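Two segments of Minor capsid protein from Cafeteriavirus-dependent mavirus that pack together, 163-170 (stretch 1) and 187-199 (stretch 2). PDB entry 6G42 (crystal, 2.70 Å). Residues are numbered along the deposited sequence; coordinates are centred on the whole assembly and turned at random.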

# COMPACT_ATOMS: atom_id res chain seq x y z
N ARG C 163 31.31 -0.53 -6.43
CA ARG C 163 30.41 -0.71 -7.57
C ARG C 163 29.06 -1.30 -7.15
O ARG C 163 28.02 -0.73 -7.45
CB ARG C 163 31.09 -1.61 -8.61
CG ARG C 163 30.22 -2.10 -9.77
CD ARG C 163 29.88 -0.98 -10.72
NE ARG C 163 29.33 -1.51 -11.97
CZ ARG C 163 28.03 -1.65 -12.26
NH1 ARG C 163 27.08 -1.30 -11.39
NH2 ARG C 163 27.68 -2.14 -13.44
N VAL C 164 29.10 -2.42 -6.45
CA VAL C 164 27.89 -3.14 -6.06
C VAL C 164 27.05 -2.33 -5.07
O VAL C 164 25.85 -2.13 -5.29
CB VAL C 164 28.20 -4.57 -5.53
CG1 VAL C 164 26.94 -5.26 -5.02
CG2 VAL C 164 28.81 -5.42 -6.63
N ASP C 165 27.68 -1.86 -4.00
CA ASP C 165 26.96 -1.16 -2.93
C ASP C 165 26.50 0.26 -3.30
O ASP C 165 25.59 0.78 -2.65
CB ASP C 165 27.77 -1.15 -1.63
CG ASP C 165 27.87 -2.53 -0.99
OD1 ASP C 165 27.29 -3.51 -1.52
OD2 ASP C 165 28.53 -2.65 0.06
N PHE C 166 27.10 0.86 -4.32
CA PHE C 166 26.62 2.14 -4.88
C PHE C 166 26.30 1.99 -6.37
O PHE C 166 26.67 2.82 -7.20
CB PHE C 166 27.65 3.25 -4.62
CG PHE C 166 28.01 3.41 -3.16
CD1 PHE C 166 29.04 2.66 -2.60
CD2 PHE C 166 27.32 4.28 -2.34
CE1 PHE C 166 29.38 2.79 -1.26
CE2 PHE C 166 27.66 4.42 -1.00
CZ PHE C 166 28.69 3.67 -0.46
N ASN C 167 25.55 0.93 -6.67
CA ASN C 167 25.22 0.49 -8.05
C ASN C 167 24.40 1.45 -8.91
O ASN C 167 24.50 1.42 -10.13
CB ASN C 167 24.52 -0.87 -8.01
CG ASN C 167 23.22 -0.85 -7.21
OD1 ASN C 167 22.18 -0.42 -7.70
ND2 ASN C 167 23.28 -1.33 -5.97
N SER C 168 23.57 2.27 -8.27
CA SER C 168 22.68 3.20 -8.99
C SER C 168 23.36 4.42 -9.66
O SER C 168 22.68 5.22 -10.31
CB SER C 168 21.56 3.64 -8.06
OG SER C 168 22.06 4.03 -6.80
N PHE C 169 24.68 4.59 -9.49
CA PHE C 169 25.48 5.48 -10.35
C PHE C 169 25.65 4.83 -11.73
O PHE C 169 25.49 3.61 -11.87
CB PHE C 169 26.86 5.75 -9.74
CG PHE C 169 26.85 6.65 -8.53
CD1 PHE C 169 26.54 8.01 -8.66
CD2 PHE C 169 27.15 6.15 -7.26
CE1 PHE C 169 26.53 8.84 -7.55
CE2 PHE C 169 27.14 6.98 -6.15
CZ PHE C 169 26.83 8.32 -6.29
N GLU C 170 25.99 5.64 -12.73
CA GLU C 170 26.29 5.13 -14.08
C GLU C 170 27.77 4.73 -14.15
O GLU C 170 28.65 5.54 -13.85
CB GLU C 170 25.96 6.17 -15.15
CG GLU C 170 25.90 5.59 -16.57
CD GLU C 170 25.67 6.65 -17.64
OE1 GLU C 170 25.27 7.79 -17.32
OE2 GLU C 170 25.89 6.33 -18.83
N VAL C 187 26.49 18.51 -9.79
CA VAL C 187 26.05 17.61 -8.73
C VAL C 187 25.34 16.42 -9.37
O VAL C 187 24.24 16.57 -9.92
CB VAL C 187 25.10 18.35 -7.75
CG1 VAL C 187 24.63 17.42 -6.63
CG2 VAL C 187 25.80 19.56 -7.15
N GLU C 188 25.97 15.25 -9.31
CA GLU C 188 25.39 13.98 -9.80
C GLU C 188 24.98 13.10 -8.62
O GLU C 188 25.74 12.94 -7.66
CB GLU C 188 26.39 13.23 -10.70
CG GLU C 188 26.56 13.83 -12.09
CD GLU C 188 25.47 13.43 -13.08
OE1 GLU C 188 24.44 12.84 -12.69
OE2 GLU C 188 25.64 13.73 -14.28
N THR C 189 23.79 12.51 -8.72
CA THR C 189 23.20 11.71 -7.64
C THR C 189 22.81 10.32 -8.15
O THR C 189 22.65 10.11 -9.35
CB THR C 189 21.98 12.43 -7.00
OG1 THR C 189 21.42 11.62 -5.96
CG2 THR C 189 20.90 12.76 -8.03
N GLN C 190 22.68 9.38 -7.21
CA GLN C 190 22.20 8.02 -7.50
C GLN C 190 20.80 8.07 -8.11
O GLN C 190 19.99 8.90 -7.72
CB GLN C 190 22.14 7.20 -6.21
CG GLN C 190 23.47 6.76 -5.63
CD GLN C 190 23.32 5.94 -4.35
OE1 GLN C 190 22.91 6.46 -3.32
NE2 GLN C 190 23.67 4.65 -4.41
N ASP C 191 20.50 7.17 -9.05
CA ASP C 191 19.12 7.05 -9.58
C ASP C 191 18.16 6.27 -8.64
O ASP C 191 16.95 6.24 -8.89
CB ASP C 191 19.09 6.53 -11.05
CG ASP C 191 19.51 5.06 -11.22
OD1 ASP C 191 18.97 4.16 -10.53
OD2 ASP C 191 20.34 4.79 -12.12
N ALA C 192 18.69 5.68 -7.57
CA ALA C 192 17.90 4.91 -6.60
C ALA C 192 18.63 4.75 -5.26
O ALA C 192 19.86 4.74 -5.21
CB ALA C 192 17.57 3.53 -7.16
N SER C 193 17.86 4.62 -4.19
CA SER C 193 18.41 4.40 -2.85
C SER C 193 19.07 3.02 -2.77
O SER C 193 18.52 2.05 -3.28
CB SER C 193 17.31 4.54 -1.80
OG SER C 193 17.86 4.53 -0.49
N THR C 194 20.25 2.96 -2.14
CA THR C 194 20.99 1.69 -1.95
C THR C 194 21.36 1.40 -0.48
O THR C 194 22.30 0.65 -0.21
CB THR C 194 22.28 1.64 -2.81
OG1 THR C 194 23.22 2.63 -2.35
CG2 THR C 194 21.97 1.87 -4.28
N LEU C 195 20.60 1.96 0.45
CA LEU C 195 20.83 1.74 1.87
C LEU C 195 20.62 0.26 2.25
O LEU C 195 21.23 -0.23 3.19
CB LEU C 195 19.93 2.65 2.71
CG LEU C 195 19.97 4.16 2.44
CD1 LEU C 195 19.09 4.90 3.44
CD2 LEU C 195 21.39 4.70 2.47
N GLU C 196 19.76 -0.43 1.51
CA GLU C 196 19.58 -1.89 1.64
C GLU C 196 20.87 -2.71 1.41
O GLU C 196 21.01 -3.79 1.98
CB GLU C 196 18.46 -2.38 0.70
CG GLU C 196 18.74 -2.21 -0.78
CD GLU C 196 17.55 -2.54 -1.68
OE1 GLU C 196 16.84 -3.53 -1.41
OE2 GLU C 196 17.34 -1.82 -2.68
N PHE C 197 21.77 -2.20 0.58
CA PHE C 197 23.10 -2.81 0.31
C PHE C 197 24.17 -2.51 1.37
O PHE C 197 25.26 -3.09 1.33
CB PHE C 197 23.66 -2.33 -1.04
CG PHE C 197 23.04 -3.01 -2.23
CD1 PHE C 197 21.75 -2.68 -2.64
CD2 PHE C 197 23.75 -3.95 -2.97
CE1 PHE C 197 21.17 -3.29 -3.74
CE2 PHE C 197 23.18 -4.57 -4.07
CZ PHE C 197 21.89 -4.24 -4.45
N LEU C 198 23.88 -1.58 2.28
CA LEU C 198 24.82 -1.11 3.30
C LEU C 198 24.52 -1.64 4.71
O LEU C 198 25.44 -1.87 5.50
CB LEU C 198 24.83 0.42 3.32
CG LEU C 198 25.11 1.14 1.98
CD1 LEU C 198 25.13 2.65 2.16
CD2 LEU C 198 26.42 0.69 1.34
N THR C 199 23.24 -1.79 5.05
CA THR C 199 22.85 -2.29 6.37
C THR C 199 23.42 -3.69 6.66
O THR C 199 23.25 -4.61 5.85
CB THR C 199 21.31 -2.29 6.59
OG1 THR C 199 21.03 -2.81 7.90
CG2 THR C 199 20.55 -3.13 5.55

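The centre of this contact is a small serine, Ser168, which meets stretch 2 through both its side chain and its backbone. Its CB points toward stretch 2, and chi1 is in the p well. Ser168 OG donates a hydrogen bond to Ala192 O at 2.8 Å. Gln190 NE2 lies 2.9 Å from the same Ser168 OG. The backbone Asp191 N donates to Ser168 O at 3.2 Å, and the N-H...O angle of 175° is almost straight. A short side chain suits this place, because Ser168 CB is already 3.6 Å from Asp191 OD1 and 4.1 Å from Ala192 CB.

Ser168 sits in a type I turn that runs from Phe166 to Phe169, just after the helix. At the helix end, Asp165 O accepts a hydrogen bond from Thr194 OG1 at 3.0 Å. Thr194 OG1 in turn accepts one from Gln190 NE2 at 2.9 Å. A hydroxyl fits here because it can donate and accept at once.

Asn167 ND2 bonds back to Val164 O at 2.8 Å. This amide also lies over one face of the Phe197 ring, with Asn167 ND2 3.6 Å from Phe197 CZ. Phe197 points toward stretch 1 and has the largest covered area in stretch 2. Its ring also packs on a valine, with Val164 CG1 3.9 Å from Phe197 CE2.

Phe169 has its CB directed away, but its ring comes nearer. Gln190 CG sits over the face of the Phe169 ring, 3.9 Å from its centroid, in a CH-pi contact. The glutamine therefore offers its aliphatic part to Phe169 and its amide nitrogen to Thr194.

Leu198 adds apolar packing. Leu198 CD2 lies 3.7 Å from Asp165 CB and 4.2 Å from Phe166 CZ. In all, 618 Å² is buried between the stretches.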